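Local coordinates for Myo-inositol-1-phosphate synthase-related protein (PDB 3CIN) that is of unknown function but belongs to the myo-inositol-1-phosphate synthase family and binds nicotinamide-adenine-dinucleotide on a Rossmann-type fold, at residues V45-E50 and A360-N365; E56-V61 and L339-K344; E77-Y82 and D87-D92. One frame throughout, in Å; residues are numbered along the deposited sequence. Where two conformers were deposited one is given.

How the contacts relate
Contacts 1 and 2 lie in the interior of the chain, contact 3 nearer its surface, and what crosses each pair of segments differs accordingly. The two buried contacts are mostly apolar, with no polar bond between their segments: aromatic rings carry the first and aliphatic branches the second. They adjoin at helix 328-348, where Y362 packs on L339 and L342, and R341 touches the 45-50 loop. Contact 3, nested along the chain inside the loops closed by the other two, is partly exposed and adds a lysine-aspartate salt bridge to a looser apolar pair. It meets contact 2 through S91, whose OG probably hydrogen-bonds I60 O, at an unusually short distance.

Contact 1: V45-E50 and A360-N365; sequences VPLARE and AFYMKN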
loop_
_atom_site.group_PDB
_atom_site.type_symbol
_atom_site.label_atom_id
_atom_site.label_comp_id
_atom_site.label_asym_id
_atom_site.label_seq_id
_atom_site.Cartn_x
_atom_site.Cartn_y
_atom_site.Cartn_z
ATOM N N VAL A 45 -24.943 8.882 -3.179
ATOM C CA VAL A 45 -25.774 9.622 -4.149
ATOM C C VAL A 45 -25.331 11.096 -4.057
ATOM O O VAL A 45 -25.663 11.793 -3.085
ATOM C CB VAL A 45 -27.252 9.524 -3.778
ATOM C CG1 VAL A 45 -28.104 10.280 -4.858
ATOM C CG2 VAL A 45 -27.681 8.034 -3.692
ATOM N N PRO A 46 -24.525 11.549 -5.022
ATOM C CA PRO A 46 -23.900 12.876 -4.859
ATOM C C PRO A 46 -24.798 14.016 -4.508
ATOM O O PRO A 46 -24.454 14.762 -3.573
ATOM C CB PRO A 46 -23.159 13.071 -6.186
ATOM C CG PRO A 46 -22.803 11.665 -6.587
ATOM C CD PRO A 46 -24.020 10.877 -6.244
ATOM N N LEU A 47 -25.949 14.141 -5.164
ATOM C CA LEU A 47 -26.843 15.262 -4.931
ATOM C C LEU A 47 -27.930 14.932 -3.930
ATOM O O LEU A 47 -28.721 15.779 -3.593
ATOM C CB LEU A 47 -27.423 15.810 -6.249
ATOM C CG LEU A 47 -26.354 16.344 -7.196
ATOM C CD1 LEU A 47 -27.157 16.711 -8.464
ATOM C CD2 LEU A 47 -25.575 17.512 -6.593
ATOM N N ALA A 48 -27.918 13.709 -3.398
ATOM C CA ALA A 48 -28.773 13.345 -2.260
ATOM C C ALA A 48 -30.181 13.906 -2.421
ATOM O O ALA A 48 -30.818 13.604 -3.421
ATOM C CB ALA A 48 -28.144 13.767 -0.991
ATOM N N ARG A 49 -30.673 14.660 -1.445
ATOM C CA ARG A 49 -32.031 15.193 -1.468
ATOM C C ARG A 49 -32.110 16.644 -1.932
ATOM O O ARG A 49 -33.115 17.329 -1.671
ATOM C CB ARG A 49 -32.672 15.036 -0.110
ATOM C CG ARG A 49 -32.838 13.608 0.327
ATOM C CD ARG A 49 -33.688 13.576 1.583
ATOM N NE ARG A 49 -33.276 12.439 2.386
ATOM C CZ ARG A 49 -33.842 11.241 2.345
ATOM N NH1 ARG A 49 -34.939 11.017 1.608
ATOM N NH2 ARG A 49 -33.343 10.276 3.121
ATOM N N GLU A 50 -31.077 17.114 -2.628
ATOM C CA GLU A 50 -31.038 18.511 -3.106
ATOM C C GLU A 50 -31.875 18.751 -4.360
ATOM O O GLU A 50 -32.169 19.888 -4.695
ATOM C CB GLU A 50 -29.614 18.946 -3.390
ATOM C CG GLU A 50 -28.727 18.953 -2.181
ATOM C CD GLU A 50 -27.388 19.584 -2.474
ATOM O OE1 GLU A 50 -27.347 20.834 -2.436
ATOM O OE2 GLU A 50 -26.414 18.828 -2.744
ATOM N N ALA A 360 -19.457 15.290 -17.599
ATOM C CA ALA A 360 -18.112 15.552 -17.056
ATOM C C ALA A 360 -17.894 15.079 -15.615
ATOM O O ALA A 360 -16.752 14.758 -15.222
ATOM C CB ALA A 360 -17.794 17.012 -17.182
ATOM N N PHE A 361 -18.947 15.100 -14.809
ATOM C CA PHE A 361 -18.851 14.659 -13.456
ATOM C C PHE A 361 -19.110 13.164 -13.329
ATOM O O PHE A 361 -18.420 12.461 -12.633
ATOM C CB PHE A 361 -19.829 15.382 -12.511
ATOM C CG PHE A 361 -19.688 14.915 -11.068
ATOM C CD1 PHE A 361 -18.530 15.219 -10.341
ATOM C CD2 PHE A 361 -20.618 14.096 -10.473
ATOM C CE1 PHE A 361 -18.348 14.702 -9.040
ATOM C CE2 PHE A 361 -20.437 13.605 -9.144
ATOM C CZ PHE A 361 -19.301 13.926 -8.452
ATOM N N TYR A 362 -20.156 12.673 -13.987
ATOM C CA TYR A 362 -20.602 11.309 -13.761
ATOM C C TYR A 362 -19.964 10.176 -14.594
ATOM O O TYR A 362 -20.138 8.985 -14.290
ATOM C CB TYR A 362 -22.140 11.260 -13.903
ATOM C CG TYR A 362 -22.871 11.961 -12.800
ATOM C CD1 TYR A 362 -23.147 11.321 -11.591
ATOM C CD2 TYR A 362 -23.288 13.229 -12.932
ATOM C CE1 TYR A 362 -23.849 11.969 -10.589
ATOM C CE2 TYR A 362 -23.971 13.888 -11.929
ATOM C CZ TYR A 362 -24.235 13.273 -10.743
ATOM O OH TYR A 362 -24.912 13.980 -9.772
ATOM N N MET A 363 -19.234 10.559 -15.631
ATOM C CA MET A 363 -18.788 9.620 -16.650
ATOM C C MET A 363 -17.308 9.721 -16.783
ATOM O O MET A 363 -16.735 10.824 -16.727
ATOM C CB MET A 363 -19.417 9.949 -17.997
ATOM C CG MET A 363 -20.902 9.919 -18.049
ATOM S SD MET A 363 -21.534 8.251 -17.928
ATOM C CE MET A 363 -23.320 8.447 -17.744
ATOM N N LYS A 364 -16.669 8.562 -16.976
ATOM C CA LYS A 364 -15.259 8.639 -17.224
ATOM C C LYS A 364 -14.841 8.851 -18.645
ATOM O O LYS A 364 -13.708 9.188 -18.847
ATOM C CB LYS A 364 -14.451 7.566 -16.552
ATOM C CG LYS A 364 -14.877 6.177 -16.722
ATOM C CD LYS A 364 -13.875 5.294 -16.006
ATOM C CE LYS A 364 -14.129 3.840 -16.207
ATOM N NZ LYS A 364 -15.103 3.313 -15.213
ATOM N N ASN A 365 -15.754 8.755 -19.621
ATOM C CA ASN A 365 -15.491 9.252 -20.963
ATOM C C ASN A 365 -16.591 10.193 -21.321
ATOM O O ASN A 365 -17.525 9.782 -21.995
ATOM C CB ASN A 365 -15.460 8.062 -21.922
ATOM C CG ASN A 365 -15.159 8.432 -23.344
ATOM O OD1 ASN A 365 -14.808 9.568 -23.681
ATOM N ND2 ASN A 365 -15.356 7.437 -24.242
#
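P46 of the 45-50 loop meets the two rings that end helix 356-362. Its CG lies in the plane of the F361 ring, at the edge, 4.0 Å from F361 CE2, and the same CG is 4.1 Å from Y362 CE1, reached at a slant to that second ring. Different first torsions, with CG anti to the backbone N in F361 (chi1 -179°) and beside it in Y362 (chi1 -69°), let the two rings meet: an edge of F361 lies over one face of Y362, with F361 CD2 3.5 Å above that ring's plane. In this Rossmann-type fold the loop joins helix 23-36 to strand 58-65, and helix 356-362 follows the last strand of the parallel sheet, so the pair brings distant parts of the chain together. L47 brings its branched end to the tyrosine hydroxyl, with CD1 3.8 Å from Y362 OH. That hydroxyl hydrogen-bonds D338 OD2, which also takes L47 N and thus tethers both segments to helix 328-348. A type I turn, closed by A48 N to V45 O at 3.0 Å, holds P46 in place, while Q238 of the second subunit packs on both P46 and F361.

Contact 2: E56-V61 and L339-K344; sequences EDIKIV and LVRLGK
I58 on strand 58-65 reaches across to V340 and R341 of helix 328-348. Its CB lies about 5.0 Å from V340 CG2, too far to pack closely. The branches start to close the gap: CG2 of I58 is 4.3 Å from V340 CG2, and CG1 of I58 is 4.3 Å from R341 CG. CG1 lies anti to the carbonyl carbon (chi1 -63°) and the chain then runs on extended (chi2 171°), which carries CD1 into the closest approach. There CD1 of I58 sits 3.9 Å from V340 CG2 and likewise 3.9 Å from R341 CG, crossing both side chains at about a right angle. R341 offers I58 only its aliphatic stem and bends at chi3 (-70°) to turn its guanidinium elsewhere: NH2 to D338 OD1 in a salt bridge and to A48 O, NE to V337 O, NH1 to I53 O. Four bonds thus fix the buried charge. F28 and L32 of helix 23-36 pack on V340 and I58 respectively, and V14 and V16 of strand 14-19 also touch I58. Helix 328-348 thus packs beside helix 23-36 against strand 58-65, the last strand of a Rossmann-type beta-alpha-beta unit formed by 14-19, 23-36 and 58-65.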
loop_
_atom_site.group_PDB
_atom_site.type_symbol
_atom_site.label_atom_id
_atom_site.label_comp_id
_atom_site.label_asym_id
_atom_site.label_seq_id
_atom_site.Cartn_x
_atom_site.Cartn_y
_atom_site.Cartn_z
ATOM N N GLU A 56 -38.790 8.626 -3.539
ATOM C CA GLU A 56 -40.113 8.026 -3.676
ATOM C C GLU A 56 -40.761 8.286 -5.038
ATOM O O GLU A 56 -41.685 7.567 -5.429
ATOM C CB GLU A 56 -41.058 8.545 -2.578
ATOM C CG GLU A 56 -41.385 10.068 -2.660
ATOM C CD GLU A 56 -40.383 11.037 -1.945
ATOM O OE1 GLU A 56 -39.148 10.751 -1.748
ATOM O OE2 GLU A 56 -40.866 12.143 -1.597
ATOM N N ASP A 57 -40.294 9.326 -5.721
ATOM C CA ASP A 57 -40.780 9.761 -7.031
ATOM C C ASP A 57 -40.105 9.061 -8.241
ATOM O O ASP A 57 -40.424 9.383 -9.385
ATOM C CB ASP A 57 -40.519 11.281 -7.183
ATOM C CG ASP A 57 -41.190 12.141 -6.105
ATOM O OD1 ASP A 57 -42.368 11.863 -5.792
ATOM O OD2 ASP A 57 -40.544 13.126 -5.614
ATOM N N ILE A 58 -39.143 8.159 -7.996
ATOM C CA ILE A 58 -38.484 7.383 -9.038
ATOM C C ILE A 58 -39.212 6.034 -9.129
ATOM O O ILE A 58 -39.272 5.291 -8.137
ATOM C CB ILE A 58 -37.036 7.174 -8.706
ATOM C CG1 ILE A 58 -36.325 8.518 -8.658
ATOM C CG2 ILE A 58 -36.375 6.235 -9.712
ATOM C CD1 ILE A 58 -34.896 8.366 -8.100
ATOM N N LYS A 59 -39.832 5.745 -10.280
ATOM C CA LYS A 59 -40.610 4.512 -10.470
ATOM C C LYS A 59 -39.968 3.645 -11.538
ATOM O O LYS A 59 -39.781 4.101 -12.659
ATOM C CB LYS A 59 -42.075 4.829 -10.869
ATOM C CG LYS A 59 -42.927 3.540 -10.999
ATOM C CD LYS A 59 -44.331 3.777 -11.505
ATOM C CE LYS A 59 -45.144 2.483 -11.467
ATOM N NZ LYS A 59 -46.557 2.783 -11.963
ATOM N N ILE A 60 -39.652 2.391 -11.211
ATOM C CA ILE A 60 -39.129 1.449 -12.211
ATOM C C ILE A 60 -40.292 0.871 -12.986
ATOM O O ILE A 60 -41.131 0.112 -12.410
ATOM C CB ILE A 60 -38.297 0.289 -11.598
ATOM C CG1 ILE A 60 -37.200 0.823 -10.679
ATOM C CG2 ILE A 60 -37.713 -0.567 -12.654
ATOM C CD1 ILE A 60 -36.314 1.767 -11.338
ATOM N N VAL A 61 -40.405 1.236 -14.262
ATOM C CA VAL A 61 -41.494 0.714 -15.111
ATOM C C VAL A 61 -41.146 -0.502 -15.978
ATOM O O VAL A 61 -42.014 -1.102 -16.606
ATOM C CB VAL A 61 -42.102 1.839 -15.989
ATOM C CG1 VAL A 61 -42.591 2.947 -15.074
ATOM C CG2 VAL A 61 -41.066 2.355 -17.014
ATOM N N LEU A 339 -28.468 10.424 -11.818
ATOM C CA LEU A 339 -28.522 10.507 -13.287
ATOM C C LEU A 339 -29.939 10.376 -13.821
ATOM O O LEU A 339 -30.309 11.079 -14.749
ATOM C CB LEU A 339 -27.639 9.462 -13.935
ATOM C CG LEU A 339 -26.168 9.766 -13.848
ATOM C CD1 LEU A 339 -25.330 8.484 -14.094
ATOM C CD2 LEU A 339 -25.767 10.882 -14.803
ATOM N N VAL A 340 -30.759 9.503 -13.246
ATOM C CA VAL A 340 -32.137 9.446 -13.679
ATOM C C VAL A 340 -32.914 10.732 -13.385
ATOM O O VAL A 340 -33.769 11.141 -14.173
ATOM C CB VAL A 340 -32.905 8.208 -13.114
ATOM C CG1 VAL A 340 -32.249 6.888 -13.573
ATOM C CG2 VAL A 340 -33.123 8.283 -11.599
ATOM N N ARG A 341 -32.645 11.378 -12.252
ATOM C CA ARG A 341 -33.347 12.633 -11.892
ATOM C C ARG A 341 -32.816 13.780 -12.749
ATOM O O ARG A 341 -33.561 14.617 -13.227
ATOM C CB ARG A 341 -33.138 12.940 -10.418
ATOM C CG ARG A 341 -33.777 11.871 -9.485
ATOM C CD ARG A 341 -33.672 12.192 -8.071
ATOM N NE ARG A 341 -32.320 12.092 -7.549
ATOM C CZ ARG A 341 -31.954 12.530 -6.329
ATOM N NH1 ARG A 341 -32.834 13.123 -5.488
ATOM N NH2 ARG A 341 -30.698 12.395 -5.958
ATOM N N LEU A 342 -31.507 13.831 -12.946
ATOM C CA LEU A 342 -30.943 14.814 -13.854
ATOM C C LEU A 342 -31.424 14.610 -15.295
ATOM O O LEU A 342 -31.532 15.579 -16.075
ATOM C CB LEU A 342 -29.422 14.745 -13.820
ATOM C CG LEU A 342 -28.717 15.143 -12.525
ATOM C CD1 LEU A 342 -27.215 14.764 -12.586
ATOM C CD2 LEU A 342 -28.918 16.628 -12.194
ATOM N N GLY A 343 -31.674 13.374 -15.689
ATOM C CA GLY A 343 -32.202 13.123 -17.041
ATOM C C GLY A 343 -33.583 13.728 -17.215
ATOM O O GLY A 343 -33.893 14.284 -18.259
ATOM N N LYS A 344 -34.427 13.594 -16.204
ATOM C CA LYS A 344 -35.771 14.218 -16.247
ATOM C C LYS A 344 -35.692 15.756 -16.290
ATOM O O LYS A 344 -36.459 16.403 -16.993
ATOM C CB LYS A 344 -36.582 13.724 -15.064
ATOM C CG LYS A 344 -38.010 14.187 -15.009
ATOM C CD LYS A 344 -38.785 13.700 -16.224
ATOM C CE LYS A 344 -40.286 13.823 -16.069
ATOM N NZ LYS A 344 -40.712 15.126 -15.508
#

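Contact 3: E77-Y82 and D87-D92; sequences EVVKQY and DSLTSD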
loop_
_atom_site.group_PDB
_atom_site.type_symbol
_atom_site.label_atom_id
_atom_site.label_comp_id
_atom_site.label_asym_id
_atom_site.label_seq_id
_atom_site.Cartn_x
_atom_site.Cartn_y
_atom_site.Cartn_z
ATOM N N GLU A 77 -37.482 -11.056 -7.829
ATOM C CA GLU A 77 -36.880 -12.408 -7.774
ATOM C C GLU A 77 -35.414 -12.348 -8.225
ATOM O O GLU A 77 -34.546 -13.018 -7.641
ATOM C CB GLU A 77 -37.650 -13.389 -8.669
ATOM C CG GLU A 77 -39.122 -13.587 -8.299
ATOM C CD GLU A 77 -39.892 -14.658 -9.138
ATOM O OE1 GLU A 77 -40.454 -14.384 -10.267
ATOM O OE2 GLU A 77 -40.006 -15.788 -8.592
ATOM N N VAL A 78 -35.148 -11.507 -9.215
ATOM C CA VAL A 78 -33.802 -11.318 -9.742
ATOM C C VAL A 78 -32.987 -10.455 -8.795
ATOM O O VAL A 78 -31.840 -10.803 -8.452
ATOM C CB VAL A 78 -33.825 -10.738 -11.166
ATOM C CG1 VAL A 78 -32.408 -10.389 -11.648
ATOM C CG2 VAL A 78 -34.508 -11.807 -12.083
ATOM N N VAL A 79 -33.561 -9.339 -8.351
ATOM C CA VAL A 79 -32.854 -8.463 -7.366
ATOM C C VAL A 79 -32.416 -9.248 -6.102
ATOM O O VAL A 79 -31.253 -9.100 -5.656
ATOM C CB VAL A 79 -33.684 -7.165 -7.052
ATOM C CG1 VAL A 79 -33.031 -6.359 -5.953
ATOM C CG2 VAL A 79 -33.806 -6.302 -8.327
ATOM N N LYS A 80 -33.279 -10.130 -5.559
ATOM C CA LYS A 80 -32.926 -10.922 -4.375
ATOM C C LYS A 80 -31.746 -11.850 -4.608
ATOM O O LYS A 80 -31.055 -12.193 -3.661
ATOM C CB LYS A 80 -34.100 -11.735 -3.903
ATOM C CG LYS A 80 -33.956 -12.432 -2.565
ATOM C CD LYS A 80 -35.095 -13.423 -2.364
ATOM C CE LYS A 80 -35.512 -13.592 -0.893
ATOM N NZ LYS A 80 -34.575 -13.087 0.132
ATOM N N GLN A 81 -31.492 -12.250 -5.846
ATOM C CA GLN A 81 -30.314 -13.047 -6.121
ATOM C C GLN A 81 -29.066 -12.251 -5.833
ATOM O O GLN A 81 -28.060 -12.838 -5.516
ATOM C CB GLN A 81 -30.283 -13.530 -7.576
ATOM C CG GLN A 81 -31.397 -14.514 -7.925
ATOM C CD GLN A 81 -31.590 -14.687 -9.438
ATOM O OE1 GLN A 81 -30.660 -14.488 -10.229
ATOM N NE2 GLN A 81 -32.818 -15.051 -9.843
ATOM N N TYR A 82 -29.109 -10.922 -5.985
ATOM C CA TYR A 82 -27.931 -10.083 -5.711
ATOM C C TYR A 82 -27.902 -9.532 -4.275
ATOM O O TYR A 82 -26.823 -9.426 -3.653
ATOM C CB TYR A 82 -27.853 -8.910 -6.716
ATOM C CG TYR A 82 -27.645 -9.389 -8.121
ATOM C CD1 TYR A 82 -26.382 -9.592 -8.624
ATOM C CD2 TYR A 82 -28.725 -9.619 -8.968
ATOM C CE1 TYR A 82 -26.179 -10.059 -9.903
ATOM C CE2 TYR A 82 -28.531 -10.071 -10.274
ATOM C CZ TYR A 82 -27.237 -10.285 -10.734
ATOM O OH TYR A 82 -26.962 -10.733 -12.025
ATOM N N ASP A 87 -37.038 -8.584 -0.104
ATOM C CA ASP A 87 -38.107 -9.568 -0.267
ATOM C C ASP A 87 -39.331 -9.064 -1.033
ATOM O O ASP A 87 -40.241 -9.847 -1.286
ATOM C CB ASP A 87 -38.578 -10.145 1.096
ATOM C CG ASP A 87 -37.494 -10.971 1.803
ATOM O OD1 ASP A 87 -36.613 -11.567 1.137
ATOM O OD2 ASP A 87 -37.524 -11.011 3.048
ATOM N N SER A 88 -39.354 -7.782 -1.376
ATOM C CA SER A 88 -40.398 -7.207 -2.203
ATOM C C SER A 88 -39.967 -5.859 -2.726
ATOM O O SER A 88 -38.991 -5.265 -2.233
ATOM C CB SER A 88 -41.701 -7.012 -1.419
ATOM O OG SER A 88 -41.548 -5.995 -0.445
ATOM N N LEU A 89 -40.687 -5.400 -3.746
ATOM C CA LEU A 89 -40.436 -4.107 -4.344
ATOM C C LEU A 89 -41.768 -3.409 -4.591
ATOM O O LEU A 89 -42.766 -4.053 -4.928
ATOM C CB LEU A 89 -39.681 -4.241 -5.654
ATOM C CG LEU A 89 -38.265 -4.805 -5.694
ATOM C CD1 LEU A 89 -37.857 -5.001 -7.104
ATOM C CD2 LEU A 89 -37.215 -3.913 -4.975
ATOM N N THR A 90 -41.732 -2.084 -4.493
ATOM C CA THR A 90 -42.910 -1.219 -4.642
ATOM C C THR A 90 -43.469 -1.300 -6.065
ATOM O O THR A 90 -44.672 -1.327 -6.266
ATOM C CB THR A 90 -42.527 0.261 -4.316
ATOM O OG1 THR A 90 -42.259 0.379 -2.900
ATOM C CG2 THR A 90 -43.653 1.249 -4.649
ATOM N N SER A 91 -42.577 -1.257 -7.045
ATOM C CA SER A 91 -42.930 -1.558 -8.447
ATOM C C SER A 91 -42.104 -2.777 -8.846
ATOM O O SER A 91 -40.877 -2.761 -8.721
ATOM C CB SER A 91 -42.627 -0.355 -9.332
ATOM O OG SER A 91 -42.809 -0.634 -10.716
ATOM N N ASP A 92 -42.779 -3.834 -9.295
ATOM C CA ASP A 92 -42.159 -5.154 -9.497
ATOM C C ASP A 92 -42.542 -5.779 -10.856
ATOM O O ASP A 92 -43.215 -6.830 -10.913
ATOM C CB ASP A 92 -42.608 -6.035 -8.356
ATOM C CG ASP A 92 -41.782 -7.255 -8.194
ATOM O OD1 ASP A 92 -40.745 -7.332 -8.843
ATOM O OD2 ASP A 92 -42.169 -8.127 -7.381
#
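K80 and D87 form the polar half of this contact, a salt bridge with K80 NZ 2.7 Å from D87 OD1. The ammonium meets that oxygen nearly head-on, along its C-O bond, while the second carboxylate oxygen, D87 OD2, stays 4.6 Å from K80 NZ, so the grip is one-sided. The lysine chain starts out extended (chi1 -171°) and bends near its end; the nearly eclipsed tip, and with it the short approach of K80 CE to D87 OD1, is doubtful as modelled. Beneath the salt bridge lies the apolar half, V79 CG2 and L89 CD1, 4.4 Å apart and only loosely packed. Both segments belong to the beta-alpha-beta crossover of the Rossmann-type sheet that runs from strand 58-65 through helix 75-82 to strand 96-97, and the side chain of V79 is about 10 Å from the bound NAD. One shell further out, helix 23-36 backs this pair: A30 packs on V79, V29 on L89. L75 and S76, earlier on helix 75-82, also touch L89. The returning loop is pinned by its own polar groups, T90 OG1 to E33 OE2 and D92 OD2 to S76 OG.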